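Local atomic coordinates of 2-hydroxyhepta-2,4-diene-1, 7-dioateisomerase (Mycobacterium abscessus, PDB entry 3R6O), a protein that probably acts as a magnesium-dependent isomerase of the FAH family on 2-hydroxyhepta-2,4-diene-1,7-dioate. Residues Phe132-Thr137 with Thr218-Gly223; Ala182-Ala187 with Thr233-Phe238; Thr191-Ala196 with Cys288-Asp293; Phe240-Arg243 with Arg249-Gly252. One frame throughout, in Å; residues are numbered along the deposited sequence.

Contact 1 of 4, residues Phe132-Thr137 with Thr218-Gly223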
loop_
_atom_site.group_PDB
_atom_site.type_symbol
_atom_site.label_atom_id
_atom_site.label_comp_id
_atom_site.label_asym_id
_atom_site.label_seq_id
_atom_site.Cartn_x
_atom_site.Cartn_y
_atom_site.Cartn_z
ATOM N N PHE A 132 -0.906 -7.857 7.400
ATOM C CA PHE A 132 -0.510 -6.453 7.604
ATOM C C PHE A 132 -0.095 -5.866 6.302
ATOM O O PHE A 132 0.202 -6.613 5.358
ATOM C CB PHE A 132 0.687 -6.305 8.551
ATOM C CG PHE A 132 0.440 -6.868 9.912
ATOM C CD1 PHE A 132 -0.572 -6.359 10.679
ATOM C CD2 PHE A 132 1.188 -7.939 10.389
ATOM C CE1 PHE A 132 -0.870 -6.897 11.960
ATOM C CE2 PHE A 132 0.892 -8.491 11.662
ATOM C CZ PHE A 132 -0.135 -7.960 12.431
ATOM N N MET A 133 -0.032 -4.522 6.275
ATOM C CA MET A 133 0.492 -3.810 5.131
ATOM C C MET A 133 1.559 -2.815 5.599
ATOM O O MET A 133 1.356 -2.064 6.566
ATOM C CB MET A 133 -0.621 -3.122 4.321
ATOM C CG MET A 133 -0.482 -3.389 2.785
ATOM S SD MET A 133 -1.782 -2.700 1.794
ATOM C CE MET A 133 -3.174 -3.362 2.614
ATOM N N LYS A 134 2.703 -2.846 4.919
ATOM C CA LYS A 134 3.755 -1.837 5.038
ATOM C C LYS A 134 3.682 -0.756 3.951
ATOM O O LYS A 134 3.540 -1.076 2.798
ATOM C CB LYS A 134 5.128 -2.518 4.914
ATOM C CG LYS A 134 5.346 -3.475 6.122
ATOM C CD LYS A 134 6.738 -3.997 6.163
ATOM C CE LYS A 134 7.747 -3.091 6.815
ATOM N NZ LYS A 134 7.702 -3.119 8.350
ATOM N N SER A 135 3.873 0.507 4.315
ATOM C CA SER A 135 3.933 1.566 3.318
ATOM C C SER A 135 5.023 1.245 2.308
ATOM O O SER A 135 6.126 0.840 2.721
ATOM C CB SER A 135 4.264 2.889 3.982
ATOM O OG SER A 135 4.355 3.912 3.035
ATOM N N PRO A 136 4.719 1.376 1.002
ATOM C CA PRO A 136 5.818 1.136 0.030
ATOM C C PRO A 136 7.021 2.043 0.251
ATOM O O PRO A 136 8.145 1.700 -0.159
ATOM C CB PRO A 136 5.172 1.423 -1.347
ATOM C CG PRO A 136 3.740 1.350 -1.138
ATOM C CD PRO A 136 3.442 1.677 0.322
ATOM N N THR A 137 6.838 3.183 0.903
ATOM C CA THR A 137 7.992 4.088 1.101
ATOM C C THR A 137 8.853 3.688 2.311
ATOM O O THR A 137 9.767 4.425 2.682
ATOM C CB THR A 137 7.569 5.535 1.226
ATOM O OG1 THR A 137 6.590 5.685 2.254
ATOM C CG2 THR A 137 7.007 6.042 -0.147
ATOM N N THR A 218 12.702 3.300 6.003
ATOM C CA THR A 218 13.732 2.348 6.444
ATOM C C THR A 218 13.185 1.098 7.128
ATOM O O THR A 218 13.979 0.193 7.441
ATOM C CB THR A 218 14.864 2.956 7.307
ATOM O OG1 THR A 218 14.469 3.115 8.681
ATOM C CG2 THR A 218 15.366 4.275 6.764
ATOM N N PHE A 219 11.863 1.044 7.374
ATOM C CA PHE A 219 11.260 -0.096 8.077
ATOM C C PHE A 219 11.046 -1.379 7.233
ATOM O O PHE A 219 10.602 -2.399 7.769
ATOM C CB PHE A 219 9.940 0.311 8.758
ATOM C CG PHE A 219 10.101 1.038 10.063
ATOM C CD1 PHE A 219 11.236 1.769 10.361
ATOM C CD2 PHE A 219 9.078 0.998 10.997
ATOM C CE1 PHE A 219 11.356 2.426 11.588
ATOM C CE2 PHE A 219 9.182 1.665 12.210
ATOM C CZ PHE A 219 10.307 2.383 12.498
ATOM N N CYS A 220 11.366 -1.357 5.945
ATOM C CA CYS A 220 11.312 -2.590 5.124
ATOM C C CYS A 220 12.581 -2.813 4.306
ATOM O O CYS A 220 12.567 -2.760 3.061
ATOM C CB CYS A 220 10.085 -2.623 4.217
ATOM S SG CYS A 220 9.685 -4.309 3.628
ATOM N N PRO A 221 13.709 -3.042 4.989
ATOM C CA PRO A 221 14.901 -3.492 4.302
ATOM C C PRO A 221 14.641 -4.730 3.433
ATOM O O PRO A 221 13.917 -5.626 3.840
ATOM C CB PRO A 221 15.869 -3.824 5.442
ATOM C CG PRO A 221 15.383 -3.071 6.607
ATOM C CD PRO A 221 13.913 -2.973 6.436
ATOM N N THR A 222 15.239 -4.759 2.244
ATOM C CA THR A 222 15.093 -5.875 1.288
ATOM C C THR A 222 16.400 -6.097 0.517
ATOM O O THR A 222 17.230 -5.176 0.394
ATOM C CB THR A 222 13.998 -5.571 0.223
ATOM O OG1 THR A 222 14.366 -4.418 -0.552
ATOM C CG2 THR A 222 12.648 -5.337 0.863
ATOM N N GLY A 223 16.569 -7.311 -0.022
ATOM C CA GLY A 223 17.775 -7.656 -0.785
ATOM C C GLY A 223 18.765 -8.484 0.032
ATOM O O GLY A 223 18.482 -8.886 1.167
HETATM O O HOH W 1 12.367 3.629 3.321
#
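Phe219 meets Lys134 with its backbone carbonyl and CB, while its ring leads away from the lysine. Thr218 OG1 lies at the edge of that ring, in its plane, and the ring is packed by Tyr216, whose plane is turned about 40° from it, and by the side chains of Ile190 and Ala192 on strand 181-192. With the aromatic part held there, the contact itself falls to the lysine chain. Lys134 sets off with CG anti to its carbonyl carbon (chi1 -65°) and then bends at both chi3 and chi4, which curls the ammonium group toward Phe219. Lys134 NZ lies 3.0 Å from Phe219 O, a weak hydrogen bond. The aliphatic portion runs beside Cys220: Lys134 CE is 3.5 Å from Cys220 CB, and Lys134 CD is 3.9 Å from Cys220 SG. A second link is made by one water, which donates to Thr137 O at 2.8 Å and accepts from Thr218 N at 2.7 Å, tying the short 3-10 segment after strand 130-134 to the loop before strand 220-221. Beyond this water bridge, Thr137 OG1 and Ser135 OG bond to Ala273 and Gln105 of the second subunit, so the 132-137 segment also serves the dimer interface. The stronger partner of Lys134 NZ is Asp189, a magnesium ligand, by a salt bridge, and Lys214 O also accepts from it. A buried ammonium group divided between main-chain carbonyls and a metal-bound carboxylate is consistent with a second-shell role, in which Lys134 helps to position Asp189 beside the magnesium.

Contact 2 of 4, residues Ala182-Ala187 with Thr233-Phe238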
loop_
_atom_site.group_PDB
_atom_site.type_symbol
_atom_site.label_atom_id
_atom_site.label_comp_id
_atom_site.label_asym_id
_atom_site.label_seq_id
_atom_site.Cartn_x
_atom_site.Cartn_y
_atom_site.Cartn_z
ATOM N N ALA A 182 7.723 -14.341 -9.166
ATOM C CA ALA A 182 8.915 -14.085 -9.935
ATOM C C ALA A 182 10.136 -14.553 -9.158
ATOM O O ALA A 182 11.109 -14.934 -9.750
ATOM C CB ALA A 182 9.037 -12.601 -10.269
ATOM N N GLY A 183 10.117 -14.454 -7.826
ATOM C CA GLY A 183 11.253 -14.939 -7.049
ATOM C C GLY A 183 11.181 -14.553 -5.579
ATOM O O GLY A 183 10.097 -14.305 -5.053
ATOM N N TYR A 184 12.345 -14.518 -4.936
ATOM C CA TYR A 184 12.419 -14.411 -3.487
ATOM C C TYR A 184 13.477 -13.393 -3.068
ATOM O O TYR A 184 14.496 -13.215 -3.749
ATOM C CB TYR A 184 12.821 -15.740 -2.861
ATOM C CG TYR A 184 12.108 -17.003 -3.268
ATOM C CD1 TYR A 184 11.114 -17.552 -2.466
ATOM C CD2 TYR A 184 12.501 -17.703 -4.385
ATOM C CE1 TYR A 184 10.493 -18.741 -2.805
ATOM C CE2 TYR A 184 11.903 -18.905 -4.734
ATOM C CZ TYR A 184 10.897 -19.426 -3.939
ATOM O OH TYR A 184 10.320 -20.625 -4.294
ATOM N N MET A 185 13.267 -12.744 -1.926
ATOM C CA MET A 185 14.245 -11.779 -1.376
ATOM C C MET A 185 14.275 -11.920 0.136
ATOM O O MET A 185 13.237 -12.227 0.760
ATOM C CB MET A 185 13.813 -10.330 -1.585
ATOM C CG MET A 185 13.477 -9.934 -2.941
ATOM S SD MET A 185 13.449 -8.156 -2.934
ATOM C CE MET A 185 11.840 -7.776 -2.257
ATOM N N LEU A 186 15.435 -11.643 0.719
ATOM C CA LEU A 186 15.527 -11.511 2.170
ATOM C C LEU A 186 14.862 -10.184 2.525
ATOM O O LEU A 186 14.890 -9.234 1.739
ATOM C CB LEU A 186 17.003 -11.535 2.599
ATOM C CG LEU A 186 17.379 -11.886 4.036
ATOM C CD1 LEU A 186 16.697 -13.167 4.459
ATOM C CD2 LEU A 186 18.950 -11.985 4.175
ATOM N N ALA A 187 14.208 -10.118 3.677
ATOM C CA ALA A 187 13.561 -8.898 4.091
ATOM C C ALA A 187 13.554 -8.758 5.616
ATOM O O ALA A 187 13.844 -9.722 6.329
ATOM C CB ALA A 187 12.126 -8.793 3.520
ATOM N N THR A 233 9.365 -25.984 -10.378
ATOM C CA THR A 233 7.927 -26.307 -10.444
ATOM C C THR A 233 7.240 -26.232 -9.085
ATOM O O THR A 233 5.997 -26.305 -8.995
ATOM C CB THR A 233 7.697 -27.700 -11.055
ATOM O OG1 THR A 233 8.415 -28.696 -10.303
ATOM C CG2 THR A 233 8.164 -27.700 -12.493
ATOM N N THR A 234 8.045 -26.055 -8.035
ATOM C CA THR A 234 7.533 -25.876 -6.694
ATOM C C THR A 234 8.322 -24.762 -6.016
ATOM O O THR A 234 9.292 -24.232 -6.573
ATOM C CB THR A 234 7.684 -27.140 -5.857
ATOM O OG1 THR A 234 9.061 -27.528 -5.865
ATOM C CG2 THR A 234 6.815 -28.271 -6.398
ATOM N N PHE A 235 7.905 -24.398 -4.819
ATOM C CA PHE A 235 8.653 -23.409 -4.042
ATOM C C PHE A 235 9.881 -24.046 -3.421
ATOM O O PHE A 235 9.928 -25.267 -3.224
ATOM C CB PHE A 235 7.760 -22.770 -2.966
ATOM C CG PHE A 235 6.755 -21.824 -3.542
ATOM C CD1 PHE A 235 7.091 -20.495 -3.780
ATOM C CD2 PHE A 235 5.510 -22.276 -3.934
ATOM C CE1 PHE A 235 6.186 -19.657 -4.385
ATOM C CE2 PHE A 235 4.613 -21.443 -4.507
ATOM C CZ PHE A 235 4.939 -20.124 -4.723
ATOM N N GLU A 236 10.890 -23.223 -3.174
ATOM C CA GLU A 236 12.123 -23.672 -2.572
ATOM C C GLU A 236 12.043 -23.500 -1.065
ATOM O O GLU A 236 11.095 -22.921 -0.524
ATOM C CB GLU A 236 13.325 -22.896 -3.124
ATOM C CG GLU A 236 13.524 -23.053 -4.643
ATOM C CD GLU A 236 14.959 -22.872 -5.082
ATOM O OE1 GLU A 236 15.873 -22.903 -4.229
ATOM O OE2 GLU A 236 15.181 -22.745 -6.302
ATOM N N THR A 237 13.020 -24.087 -0.412
ATOM C CA THR A 237 13.182 -24.025 1.032
ATOM C C THR A 237 14.385 -23.137 1.339
ATOM O O THR A 237 15.392 -23.158 0.607
ATOM C CB THR A 237 13.326 -25.450 1.531
ATOM O OG1 THR A 237 12.056 -26.107 1.333
ATOM C CG2 THR A 237 13.736 -25.527 2.997
ATOM N N PHE A 238 14.263 -22.330 2.406
ATOM C CA PHE A 238 15.357 -21.473 2.858
ATOM C C PHE A 238 15.615 -21.608 4.343
ATOM O O PHE A 238 14.692 -21.857 5.124
ATOM C CB PHE A 238 15.055 -20.019 2.554
ATOM C CG PHE A 238 14.720 -19.793 1.144
ATOM C CD1 PHE A 238 15.689 -19.434 0.226
ATOM C CD2 PHE A 238 13.432 -20.005 0.711
ATOM C CE1 PHE A 238 15.362 -19.280 -1.092
ATOM C CE2 PHE A 238 13.102 -19.829 -0.595
ATOM C CZ PHE A 238 14.065 -19.468 -1.498
HETATM O O HOH W 2 10.774 -21.651 -6.631
#
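Phe238 drives its ring edge into the face of Tyr184: CZ of the phenylalanine stands 3.5 Å above the tyrosine plane, over its centre. The centroids are 4.7 Å apart and the planes are inclined at 58°, which marks a T-shaped pair somewhat short of perpendicular. Phe238 CE2 joins in, at 3.6 Å from Tyr184 CD1. Tyr184 reaches this position with CG anti to the carbonyl carbon (chi1 -49°), its ring running outward from strand 181-192 to the loop between strands 226-228 and 239-244. This is how the large mixed sheet of the FAH-family domain holds a connection with no regular structure; nearby, Ala182 and Gly183 form a classic beta bulge opposite Val164. Phe235 addresses the other end of the ring, with Tyr184 CE1 in the plane of the phenylalanine and at its edge, 3.9 Å from Phe235 CD1. Glu236 N donates to Tyr184 OH at 2.9 Å with an N-H...O angle of 163°, and the hydroxyl in turn donates to a water 2.6 Å from OH. That water lies in the tyrosine plane and donates to Thr234 O, so the phenol is pinned to the backbone on both sides of Phe235, directly at Glu236 N and through water at Thr234 O. Lys310 pairs with the Glu236 carboxylate and makes a cation-pi contact with Phe238, while Phe261 adds another edge-to-face ring to Tyr184.

Contact 3 of 4, residues Thr191-Ala196 with Cys288-Asp293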
loop_
_atom_site.group_PDB
_atom_site.type_symbol
_atom_site.label_atom_id
_atom_site.label_comp_id
_atom_site.label_asym_id
_atom_site.label_seq_id
_atom_site.Cartn_x
_atom_site.Cartn_y
_atom_site.Cartn_z
ATOM N N THR A 191 9.436 -2.927 13.038
ATOM C CA THR A 191 8.188 -2.547 13.698
ATOM C C THR A 191 8.504 -1.777 14.992
ATOM O O THR A 191 9.342 -2.200 15.779
ATOM C CB THR A 191 7.355 -3.791 14.041
ATOM O OG1 THR A 191 7.083 -4.517 12.842
ATOM C CG2 THR A 191 6.005 -3.384 14.690
ATOM N N ALA A 192 7.865 -0.630 15.165
ATOM C CA ALA A 192 7.991 0.196 16.339
ATOM C C ALA A 192 6.815 -0.224 17.208
ATOM O O ALA A 192 5.689 0.193 16.963
ATOM C CB ALA A 192 7.894 1.678 15.961
ATOM N N ARG A 193 7.074 -1.074 18.199
ATOM C CA ARG A 193 5.986 -1.794 18.867
ATOM C C ARG A 193 5.165 -0.889 19.773
ATOM O O ARG A 193 3.969 -1.152 20.003
ATOM C CB ARG A 193 6.532 -2.990 19.657
ATOM C CG ARG A 193 7.135 -3.993 18.752
ATOM C CD ARG A 193 6.799 -5.416 19.094
ATOM N NE ARG A 193 7.637 -6.318 18.315
ATOM C CZ ARG A 193 7.355 -6.815 17.110
ATOM N NH1 ARG A 193 6.209 -6.527 16.494
ATOM N NH2 ARG A 193 8.217 -7.647 16.526
ATOM N N ASP A 194 5.809 0.155 20.294
ATOM C CA ASP A 194 5.150 1.143 21.154
ATOM C C ASP A 194 4.250 2.068 20.342
ATOM O O ASP A 194 3.188 2.449 20.796
ATOM C CB ASP A 194 6.145 1.929 21.997
ATOM C CG ASP A 194 7.307 2.572 21.198
ATOM O OD1 ASP A 194 7.623 2.233 20.036
ATOM O OD2 ASP A 194 7.989 3.397 21.837
ATOM N N VAL A 195 4.655 2.385 19.117
ATOM C CA VAL A 195 3.793 3.112 18.197
ATOM C C VAL A 195 2.603 2.253 17.725
ATOM O O VAL A 195 1.506 2.742 17.530
ATOM C CB VAL A 195 4.609 3.569 16.980
ATOM C CG1 VAL A 195 3.678 4.126 15.934
ATOM C CG2 VAL A 195 5.700 4.604 17.428
ATOM N N ALA A 196 2.879 0.986 17.467
ATOM C CA ALA A 196 1.892 0.034 16.996
ATOM C C ALA A 196 0.818 -0.259 18.030
ATOM O O ALA A 196 -0.321 -0.463 17.660
ATOM C CB ALA A 196 2.571 -1.258 16.597
ATOM N N CYS A 288 12.564 -12.221 18.643
ATOM C CA CYS A 288 12.393 -10.755 18.512
ATOM C C CYS A 288 12.564 -10.078 19.871
ATOM O O CYS A 288 12.413 -10.719 20.916
ATOM C CB CYS A 288 10.988 -10.436 17.985
ATOM S SG CYS A 288 10.541 -11.138 16.351
ATOM N N GLY A 289 12.850 -8.776 19.845
ATOM C CA GLY A 289 13.087 -7.963 21.014
ATOM C C GLY A 289 12.016 -8.019 22.107
ATOM O O GLY A 289 12.343 -8.036 23.272
ATOM N N PHE A 290 10.751 -8.058 21.714
ATOM C CA PHE A 290 9.649 -7.979 22.646
ATOM C C PHE A 290 9.502 -9.265 23.467
ATOM O O PHE A 290 8.775 -9.282 24.440
ATOM C CB PHE A 290 8.321 -7.644 21.913
ATOM C CG PHE A 290 7.698 -8.813 21.218
ATOM C CD1 PHE A 290 6.708 -9.577 21.852
ATOM C CD2 PHE A 290 8.081 -9.152 19.943
ATOM C CE1 PHE A 290 6.134 -10.656 21.214
ATOM C CE2 PHE A 290 7.530 -10.221 19.307
ATOM C CZ PHE A 290 6.533 -10.986 19.937
ATOM N N GLN A 291 10.220 -10.327 23.085
ATOM C CA GLN A 291 10.009 -11.634 23.663
ATOM C C GLN A 291 10.930 -11.905 24.848
ATOM O O GLN A 291 11.022 -13.048 25.296
ATOM C CB GLN A 291 10.150 -12.701 22.572
ATOM C CG GLN A 291 9.018 -12.576 21.546
ATOM C CD GLN A 291 9.153 -13.535 20.378
ATOM O OE1 GLN A 291 9.991 -13.338 19.515
ATOM N NE2 GLN A 291 8.304 -14.573 20.341
ATOM N N PHE A 292 11.580 -10.848 25.364
ATOM C CA PHE A 292 12.492 -10.978 26.502
ATOM C C PHE A 292 12.259 -9.929 27.557
ATOM O O PHE A 292 11.727 -8.853 27.275
ATOM C CB PHE A 292 13.941 -10.889 26.027
ATOM C CG PHE A 292 14.283 -11.894 24.975
ATOM C CD1 PHE A 292 14.662 -13.178 25.324
ATOM C CD2 PHE A 292 14.135 -11.575 23.631
ATOM C CE1 PHE A 292 14.966 -14.126 24.358
ATOM C CE2 PHE A 292 14.429 -12.515 22.660
ATOM C CZ PHE A 292 14.861 -13.809 23.043
ATOM N N ASP A 293 12.649 -10.284 28.773
ATOM C CA ASP A 293 12.775 -9.366 29.889
ATOM C C ASP A 293 14.233 -9.336 30.406
ATOM O O ASP A 293 14.735 -10.364 30.867
ATOM C CB ASP A 293 11.884 -9.835 31.028
ATOM C CG ASP A 293 11.987 -8.951 32.232
ATOM O OD1 ASP A 293 12.084 -7.740 32.045
ATOM O OD2 ASP A 293 11.968 -9.453 33.356
#
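Cys288 touches Arg193 loosely, its CB lying 4.2 Å from NH2 at the far end of the guanidinium. Its backbone is held more firmly: Cys288 N donates to Gln291 OE1 at 2.9 Å, with the donor in the plane of the amide carbonyl. Gly289 follows and opens a short 3-10 segment; its N-H goes to Asp156 OD1, which brings the turn up against the start of strand 155-165. Phe290 carries most of the contact. Its CG sits between the backbone N and the carbonyl carbon (chi1 78°), a torsion that directs the ring to Arg193. Phe290 CD2 comes to 3.3 Å from Arg193 NE and to 3.7 Å from NH2, while CE2 lies over one face of the guanidinium. Since the two planes are 71° apart, the groups meet steeply instead of stacking flat. Arg193 stands in the first turn of helix 193-196, directly after Ala192 at the N-cap, where the long strand 181-192 passes into helix; a bend at chi2 (-138°) carries its chain across to the 3-10 turn. The guanidinium is fixed by charge as well as by the ring: NE pairs with Asp156, and NH2 with Glu158, a residue of the magnesium site that does not ligate the ion in this model. Asp156 also accepts from Phe290 N, so one carboxylate joins the arginine to the turn it packs on. Gln291 then returns, its N donating to Cys288 O at 3.1 Å to close the turn, and its CG rests 3.3 Å above the centre of the Phe290 ring.

Contact 4 of 4, residues Phe240-Arg243 with Arg249-Gly252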
loop_
_atom_site.group_PDB
_atom_site.type_symbol
_atom_site.label_atom_id
_atom_site.label_comp_id
_atom_site.label_asym_id
_atom_site.label_seq_id
_atom_site.Cartn_x
_atom_site.Cartn_y
_atom_site.Cartn_z
ATOM N N PHE A 240 17.510 -19.351 7.388
ATOM C CA PHE A 240 17.943 -17.965 7.506
ATOM C C PHE A 240 18.223 -17.598 8.957
ATOM O O PHE A 240 17.630 -18.171 9.874
ATOM C CB PHE A 240 16.904 -17.024 6.866
ATOM C CG PHE A 240 15.492 -17.245 7.361
ATOM C CD1 PHE A 240 14.973 -16.457 8.353
ATOM C CD2 PHE A 240 14.720 -18.304 6.885
ATOM C CE1 PHE A 240 13.678 -16.658 8.827
ATOM C CE2 PHE A 240 13.410 -18.541 7.380
ATOM C CZ PHE A 240 12.901 -17.724 8.353
ATOM N N GLU A 241 19.097 -16.620 9.161
ATOM C CA GLU A 241 19.405 -16.163 10.499
ATOM C C GLU A 241 19.597 -14.670 10.581
ATOM O O GLU A 241 20.023 -14.041 9.633
ATOM C CB GLU A 241 20.644 -16.883 11.023
ATOM C CG GLU A 241 21.968 -16.304 10.524
ATOM C CD GLU A 241 23.170 -16.924 11.220
ATOM O OE1 GLU A 241 23.097 -18.117 11.584
ATOM O OE2 GLU A 241 24.175 -16.204 11.409
ATOM N N LEU A 242 19.284 -14.115 11.747
ATOM C CA LEU A 242 19.555 -12.737 12.048
ATOM C C LEU A 242 20.384 -12.630 13.335
ATOM O O LEU A 242 20.084 -13.299 14.341
ATOM C CB LEU A 242 18.221 -11.992 12.178
ATOM C CG LEU A 242 18.283 -10.493 12.458
ATOM C CD1 LEU A 242 17.099 -9.725 11.801
ATOM C CD2 LEU A 242 18.367 -10.188 13.992
ATOM N N ARG A 243 21.445 -11.826 13.258
ATOM C CA ARG A 243 22.345 -11.526 14.338
ATOM C C ARG A 243 22.367 -10.020 14.532
ATOM O O ARG A 243 22.104 -9.263 13.617
ATOM C CB ARG A 243 23.791 -11.983 14.041
ATOM C CG ARG A 243 23.893 -13.403 13.617
ATOM C CD ARG A 243 25.326 -13.856 13.344
ATOM N NE ARG A 243 25.365 -15.309 13.216
ATOM C CZ ARG A 243 25.666 -16.170 14.192
ATOM N NH1 ARG A 243 26.032 -15.764 15.420
ATOM N NH2 ARG A 243 25.627 -17.462 13.921
ATOM N N ARG A 249 20.184 -13.752 17.134
ATOM C CA ARG A 249 18.861 -13.448 17.667
ATOM C C ARG A 249 17.789 -14.399 17.114
ATOM O O ARG A 249 16.956 -14.928 17.857
ATOM C CB ARG A 249 18.444 -11.995 17.362
ATOM C CG ARG A 249 19.374 -10.896 17.944
ATOM C CD ARG A 249 19.554 -10.990 19.448
ATOM N NE ARG A 249 20.242 -9.807 19.962
ATOM C CZ ARG A 249 19.692 -8.614 20.180
ATOM N NH1 ARG A 249 18.419 -8.374 19.936
ATOM N NH2 ARG A 249 20.443 -7.643 20.634
ATOM N N GLN A 250 17.759 -14.565 15.795
ATOM C CA GLN A 250 16.714 -15.363 15.174
ATOM C C GLN A 250 17.298 -16.392 14.255
ATOM O O GLN A 250 18.247 -16.109 13.553
ATOM C CB GLN A 250 15.756 -14.495 14.352
ATOM C CG GLN A 250 15.105 -13.351 15.077
ATOM C CD GLN A 250 14.032 -12.676 14.219
ATOM O OE1 GLN A 250 14.330 -11.750 13.445
ATOM N NE2 GLN A 250 12.802 -13.172 14.308
ATOM N N SER A 251 16.658 -17.558 14.195
ATOM C CA SER A 251 17.086 -18.628 13.295
ATOM C C SER A 251 15.826 -19.348 12.822
ATOM O O SER A 251 15.023 -19.819 13.661
ATOM C CB SER A 251 18.042 -19.599 14.001
ATOM O OG SER A 251 18.422 -20.637 13.098
ATOM N N GLY A 252 15.606 -19.370 11.504
ATOM C CA GLY A 252 14.443 -20.027 10.968
ATOM C C GLY A 252 14.714 -20.844 9.725
ATOM O O GLY A 252 15.762 -20.702 9.071
#
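Phe240 lays its ring over Gly252 because its CG is turned between the backbone N and the carbonyl carbon (chi1 52°), which folds the aromatic back across the neighbouring strand. Gly252 CA lies 4.0 Å from the ring centroid and 19° off the normal, a CH-pi contact, and Gly252 O sits over the same ring nearer its rim. With no side chain at this position, the phenylalanine can rest directly on the backbone. Leu242 has CG anti to its backbone N (chi1 -178°), and it lies alongside Gln250, both pointing the same way, with CD1 3.8 Å from Gln250 OE1. Its other methyl, CD2, meets Arg249 CB. The main chains explain the register. Phe240 and Gly252 form an antiparallel hydrogen-bonded pair, with Phe240 N to Gly252 O at 2.8 Å and Gly252 N to Phe240 O at 2.9 Å. Glu241 and Ser251 are a non-hydrogen-bonded pair, and here Glu241 CA approaches Gln250 O to 3.3 Å. At Leu242 the pattern changes: its O accepts from Arg249 N at 2.8 Å and from Gln250 N at 3.0 Å, so two residues face one, the definition of a classic beta bulge. The hairpin forms the border of a five-stranded sheet within this chain, strand 239-244 lying between 247-253 and 303-308. Phe240, Leu242 and Gln250 pack against strand 155-165; the Gln250 amide bonds to Ile159 N, Thr284 and Gly286, and Arg249 reaches Tyr157 OH, joining this sheet to the one that bears the metal-binding carboxylates.

How the contacts relate
Along the chain, contact 1 crosses contacts 2 and 3, while contact 4 is nested within contact 3. Strand 181-192 joins the set: contact 2 uses its first half and contact 3 its end, their centres about 27 Å apart on opposite sides of the chain's centre. Contact 1, centred about 18 Å from contact 2 and about 17 Å from contact 3, touches both, through Gly223 N near Leu186 O and Phe219 against Ala192. Contact 4 lies in a separate five-stranded sheet and meets contact 3 where Cys288 SG packs on Gln250 NE2. Lys134 and Arg193 each reach about 7 Å from the magnesium ion at the nearest atoms, consistent with a pocket assembled from distant sequence parts.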